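Local coordinates for endo-1,4-beta-xylanase (Pseudoalteromonas haloplanktis, PDB 1H14), which cleaves internal beta-1,4 linkages of xylan as a cold-adapted glycoside hydrolase of family 8, at residues Y211-V216 / Y224-A229; R76-S81 / R379-S384. The protein carries 1 engineered substitution. One frame throughout, in Å; residues are numbered along the deposited sequence.

Contact 1: Y211-V216 / Y224-A229; sequences YFANNV and YWRQVA
Phe212 and Trp225 form the aromatic half of a contact between two consecutive, nearly antiparallel helices, whose segment axes run at 172° and come within 7.9 Å of each other. The phenyl ring turns its edge to a face of the indole in a T-shaped pair, with ring planes at 82° and CD2 of Phe212 3.8 Å from CE3 of Trp225. CB of the same phenylalanine sits over the five-membered ring, 4.1 Å from its centroid, as a CH-pi contact, so one residue covers both parts of the indole. On the opposite face lies CD2 of Tyr224, the preceding residue, and Leu176 and Ile179 of helix 168-182 also pack against the tryptophan.

Aliphatic packing accompanies the closest backbone approach, at Ala213 and Trp225. The methyl of Ala213 meets CB of Trp225 at 3.8 Å, and a methyl this small suits the close helix approach. Val216 adds a looser touch, its CG1 4.3 Å from Trp225 CD1.

The polar contacts lie at the more exposed border. Arg226 starts with CG anti to its backbone N (chi1 -174°) and then bends at chi2 and chi3, a folded course that carries the guanidinium back to the other helix. There NH1 donates an almost linear bond to Asn214 OD1, 2.9 Å long. The acceptor lies in the guanidinium plane, while the donor is somewhat tilted from the carbonyl plane of the amide. A face of the guanidinium rests on Ala213, whose CB is 3.7 Å from Arg226 NH2, and that NH2 forms a salt bridge with Asp210. Tyr12 binds ND2 of Asn214, fixing which end of the amide faces the arginine.

The carboxylate of Asp210 probably balances the charge of Arg226, while the straight bond to Asn214 OD1 helps to fix how the guanidinium is turned; these polar bonds border an otherwise apolar, aromatic interface.

Contact 2: R76-S81 / R379-S384; sequences RTEGQS and RYYNGS
The hydroxyl of Tyr380 gives its proton to OE2 of Glu78, at 2.8 Å and on the anti lone pair of that oxygen, while Gly79 N lies 3.0 Å from the same OH. The tyrosine reaches this spot because its CG stands anti to the backbone N (chi1 160°), sending the ring across to the start of helix 77-89. Gly79 makes room for it: CA comes to the ring edge, 3.8 Å from Tyr380 CE1, where a beta carbon would collide. From another direction Arg76 lays its CB 3.6 Å from Tyr380 OH, its guanidinium being engaged with Asp74.

The other oxygen of Glu78, OE1, forms a salt bridge with Arg284 and lies at the ring edge of Tyr381, whose own hydroxyl bonds to Phe280 O. A phenylalanine in place of Tyr380 would probably leave Glu78 OE2 without this donor, its carboxylate then held chiefly through OE1 by Arg284. A water also links the helices, donating to Gly79 O and to Ser384 OG, one turn beyond Tyr380, the latter at 2.9 Å. Ser384 OG in turn donates to Tyr380 O.

Here the first turns of two helices, their axes 10.9 Å apart at closest and inclined at 35°, run in roughly the same direction, as neighbouring inner helices do in the (alpha/alpha)6 barrel of family 8 enzymes.

Overall arrangement
The two contacts lie in the same family 8 catalytic domain but join its helices over very different spans of chain. Contact 1 is local, tying helix 206-215 to the next helix, 219-243, across a short connection. Contact 2 brings helix 77-89, early in the chain, beside the final helix 379-392, and contact 1 is nested within the long loop it closes. Their centres are 26 Å apart and their nearest atoms about 10 Å, so they do not touch. Contact 2 is closer to the middle of the molecule. Helix 143-160 packs against both, an illustration of how an alpha-helical barrel combines neighbour-to-neighbour packing with closure between distant parts of the chain.

Contact 1: Y211-V216 / Y224-A229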
# COMPACT_ATOMS: atom_id res chain seq x y z
N TYR A 211 -6.41 -11.93 -7.09
CA TYR A 211 -5.23 -12.35 -7.82
C TYR A 211 -4.62 -13.56 -7.07
O TYR A 211 -4.22 -14.54 -7.72
CB TYR A 211 -4.28 -11.16 -7.85
CG TYR A 211 -2.90 -11.47 -8.42
CD1 TYR A 211 -2.70 -11.63 -9.74
CD2 TYR A 211 -1.80 -11.50 -7.58
CE1 TYR A 211 -1.44 -11.89 -10.29
CE2 TYR A 211 -0.54 -11.73 -8.10
CZ TYR A 211 -0.34 -11.98 -9.42
OH TYR A 211 0.89 -12.27 -9.89
N PHE A 212 -4.57 -13.53 -5.76
CA PHE A 212 -4.08 -14.70 -4.99
C PHE A 212 -4.90 -15.95 -5.39
O PHE A 212 -4.33 -17.02 -5.63
CB PHE A 212 -4.14 -14.47 -3.52
CG PHE A 212 -3.29 -13.25 -2.95
CD1 PHE A 212 -2.28 -12.74 -3.63
CD2 PHE A 212 -3.54 -12.79 -1.69
CE1 PHE A 212 -1.49 -11.70 -3.07
CE2 PHE A 212 -2.80 -11.76 -1.14
CZ PHE A 212 -1.79 -11.20 -1.87
N ALA A 213 -6.21 -15.84 -5.38
CA ALA A 213 -7.07 -17.01 -5.64
C ALA A 213 -6.73 -17.59 -7.03
O ALA A 213 -6.78 -18.83 -7.21
CB ALA A 213 -8.52 -16.55 -5.67
N ASN A 214 -6.43 -16.76 -8.00
CA ASN A 214 -6.16 -17.20 -9.36
C ASN A 214 -4.74 -17.80 -9.51
O ASN A 214 -4.39 -18.25 -10.59
CB ASN A 214 -6.34 -16.13 -10.36
CG ASN A 214 -7.81 -15.78 -10.54
OD1 ASN A 214 -8.68 -16.58 -10.11
ND2 ASN A 214 -8.08 -14.64 -11.12
N ASN A 215 -3.90 -17.63 -8.50
CA ASN A 215 -2.49 -18.03 -8.50
C ASN A 215 -2.10 -19.15 -7.58
O ASN A 215 -0.92 -19.48 -7.43
CB ASN A 215 -1.54 -16.81 -8.44
CG ASN A 215 -1.51 -16.08 -9.71
OD1 ASN A 215 -0.67 -16.36 -10.58
ND2 ASN A 215 -2.46 -15.14 -9.90
N VAL A 216 -3.08 -19.72 -6.83
CA VAL A 216 -2.81 -20.91 -6.02
C VAL A 216 -3.29 -22.13 -6.83
O VAL A 216 -4.11 -21.97 -7.71
CB VAL A 216 -3.46 -20.79 -4.63
CG1 VAL A 216 -2.86 -19.60 -3.87
CG2 VAL A 216 -5.00 -20.61 -4.76
N TYR A 224 -10.86 -20.04 -0.68
CA TYR A 224 -10.48 -19.21 0.51
C TYR A 224 -10.18 -17.77 0.09
O TYR A 224 -10.73 -16.84 0.66
CB TYR A 224 -9.25 -19.83 1.20
CG TYR A 224 -8.77 -19.01 2.41
CD1 TYR A 224 -9.35 -19.14 3.61
CD2 TYR A 224 -7.82 -18.03 2.22
CE1 TYR A 224 -8.97 -18.32 4.70
CE2 TYR A 224 -7.43 -17.23 3.25
CZ TYR A 224 -7.94 -17.39 4.48
OH TYR A 224 -7.58 -16.56 5.52
N TRP A 225 -9.34 -17.60 -0.93
CA TRP A 225 -8.90 -16.22 -1.27
C TRP A 225 -9.99 -15.45 -1.96
O TRP A 225 -10.10 -14.23 -1.83
CB TRP A 225 -7.61 -16.25 -2.04
CG TRP A 225 -6.45 -16.57 -1.15
CD1 TRP A 225 -5.67 -17.70 -1.18
CD2 TRP A 225 -5.89 -15.76 -0.12
NE1 TRP A 225 -4.72 -17.63 -0.21
CE2 TRP A 225 -4.84 -16.44 0.46
CE3 TRP A 225 -6.21 -14.51 0.36
CZ2 TRP A 225 -4.11 -15.92 1.52
CZ3 TRP A 225 -5.50 -14.02 1.44
CH2 TRP A 225 -4.47 -14.70 2.00
N ARG A 226 -10.89 -16.12 -2.73
CA ARG A 226 -12.01 -15.40 -3.32
C ARG A 226 -12.92 -14.97 -2.24
O ARG A 226 -13.49 -13.85 -2.35
CB ARG A 226 -12.75 -16.35 -4.25
CG ARG A 226 -13.86 -15.76 -5.07
CD ARG A 226 -13.33 -14.97 -6.34
NE ARG A 226 -12.70 -15.90 -7.29
CZ ARG A 226 -11.57 -15.72 -7.92
NH1 ARG A 226 -11.18 -16.69 -8.71
NH2 ARG A 226 -10.81 -14.58 -7.77
N GLN A 227 -13.15 -15.73 -1.20
CA GLN A 227 -13.97 -15.35 -0.05
C GLN A 227 -13.32 -14.13 0.69
O GLN A 227 -14.04 -13.23 1.13
CB GLN A 227 -14.13 -16.49 0.87
CG GLN A 227 -15.06 -17.60 0.30
CD GLN A 227 -14.75 -18.98 0.87
OE1 GLN A 227 -14.22 -19.12 1.94
NE2 GLN A 227 -15.25 -20.00 0.14
N VAL A 228 -12.01 -14.17 0.87
CA VAL A 228 -11.30 -13.01 1.46
C VAL A 228 -11.62 -11.79 0.63
O VAL A 228 -11.86 -10.71 1.16
CB VAL A 228 -9.85 -13.30 1.59
CG1 VAL A 228 -9.03 -12.06 2.03
CG2 VAL A 228 -9.53 -14.39 2.60
N ALA A 229 -11.54 -11.88 -0.69
CA ALA A 229 -11.79 -10.74 -1.54
C ALA A 229 -13.19 -10.18 -1.35
O ALA A 229 -13.38 -8.97 -1.19
CB ALA A 229 -11.55 -11.08 -2.97

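Contact 2: R76-S81 / R379-S384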
# COMPACT_ATOMS: atom_id res chain seq x y z
N ARG A 76 11.49 -0.94 7.42
CA ARG A 76 10.12 -1.46 7.62
C ARG A 76 9.69 -2.41 6.55
O ARG A 76 10.07 -2.32 5.38
CB ARG A 76 9.17 -0.26 7.67
CG ARG A 76 9.41 0.65 8.89
CD ARG A 76 8.55 1.93 8.95
NE ARG A 76 9.06 2.74 10.03
CZ ARG A 76 8.31 3.43 10.92
NH1 ARG A 76 7.03 3.65 10.67
NH2 ARG A 76 8.95 4.09 11.87
N THR A 77 8.87 -3.34 6.92
CA THR A 77 8.32 -4.27 5.95
C THR A 77 7.39 -3.62 4.92
O THR A 77 7.37 -4.04 3.77
CB THR A 77 7.66 -5.45 6.60
OG1 THR A 77 6.65 -5.03 7.53
CG2 THR A 77 8.63 -6.36 7.31
N GLU A 78 6.63 -2.64 5.31
CA GLU A 78 5.82 -1.92 4.37
C GLU A 78 6.62 -1.35 3.22
O GLU A 78 6.41 -1.59 2.05
CB GLU A 78 5.05 -0.84 5.10
CG GLU A 78 4.54 0.50 4.50
CD GLU A 78 4.20 1.60 5.55
OE1 GLU A 78 3.02 1.61 5.90
OE2 GLU A 78 5.18 2.31 6.09
N GLY A 79 7.65 -0.58 3.56
CA GLY A 79 8.45 0.00 2.49
C GLY A 79 9.18 -1.01 1.65
O GLY A 79 9.34 -0.83 0.45
N GLN A 80 9.68 -2.06 2.31
CA GLN A 80 10.41 -3.09 1.62
C GLN A 80 9.52 -3.78 0.56
O GLN A 80 9.92 -3.99 -0.61
CB GLN A 80 10.93 -4.11 2.65
CG GLN A 80 11.99 -5.03 2.14
CD GLN A 80 13.39 -4.45 2.10
OE1 GLN A 80 14.40 -5.17 1.73
NE2 GLN A 80 13.52 -3.24 2.42
N SER A 81 8.30 -4.10 0.98
CA SER A 81 7.39 -4.83 0.13
C SER A 81 6.85 -3.91 -0.99
O SER A 81 6.67 -4.34 -2.13
CB SER A 81 6.24 -5.40 1.02
OG SER A 81 5.40 -4.32 1.51
N ARG A 379 10.71 11.83 3.11
CA ARG A 379 10.49 11.16 1.86
C ARG A 379 10.20 9.68 1.93
O ARG A 379 9.82 9.14 0.92
CB ARG A 379 11.64 11.39 0.91
CG ARG A 379 12.97 10.63 1.25
CD ARG A 379 14.03 10.95 0.22
NE ARG A 379 15.26 10.23 0.42
CZ ARG A 379 16.26 10.66 1.15
NH1 ARG A 379 16.11 11.76 1.92
NH2 ARG A 379 17.41 10.00 1.16
N TYR A 380 10.38 8.99 3.05
CA TYR A 380 10.09 7.55 3.05
C TYR A 380 8.62 7.28 2.73
O TYR A 380 8.31 6.57 1.78
CB TYR A 380 10.43 6.90 4.41
CG TYR A 380 9.73 5.61 4.62
CD1 TYR A 380 10.17 4.47 3.99
CD2 TYR A 380 8.65 5.50 5.42
CE1 TYR A 380 9.52 3.27 4.19
CE2 TYR A 380 8.00 4.29 5.59
CZ TYR A 380 8.47 3.19 4.95
OH TYR A 380 7.81 2.00 5.16
N TYR A 381 7.69 7.90 3.42
CA TYR A 381 6.34 7.54 3.24
C TYR A 381 5.82 8.30 1.99
O TYR A 381 5.11 7.75 1.13
CB TYR A 381 5.55 7.85 4.51
CG TYR A 381 4.19 7.19 4.59
CD1 TYR A 381 4.05 5.84 4.61
CD2 TYR A 381 3.02 7.91 4.62
CE1 TYR A 381 2.82 5.25 4.72
CE2 TYR A 381 1.78 7.29 4.68
CZ TYR A 381 1.67 6.01 4.67
OH TYR A 381 0.42 5.37 4.75
N ASN A 382 6.20 9.58 1.87
CA ASN A 382 5.75 10.36 0.75
C ASN A 382 6.30 9.80 -0.60
O ASN A 382 5.60 9.70 -1.59
CB ASN A 382 6.18 11.82 0.90
CG ASN A 382 5.35 12.59 1.97
OD1 ASN A 382 5.91 13.40 2.78
ND2 ASN A 382 4.08 12.43 1.90
N GLY A 383 7.60 9.47 -0.59
CA GLY A 383 8.22 8.96 -1.74
C GLY A 383 7.83 7.54 -2.15
O GLY A 383 7.72 7.26 -3.35
N SER A 384 7.60 6.70 -1.16
CA SER A 384 7.11 5.37 -1.46
C SER A 384 5.74 5.47 -2.13
O SER A 384 5.45 4.80 -3.12
CB SER A 384 7.02 4.54 -0.22
OG SER A 384 8.30 4.24 0.30
O HOH W 1 8.80 1.72 -0.95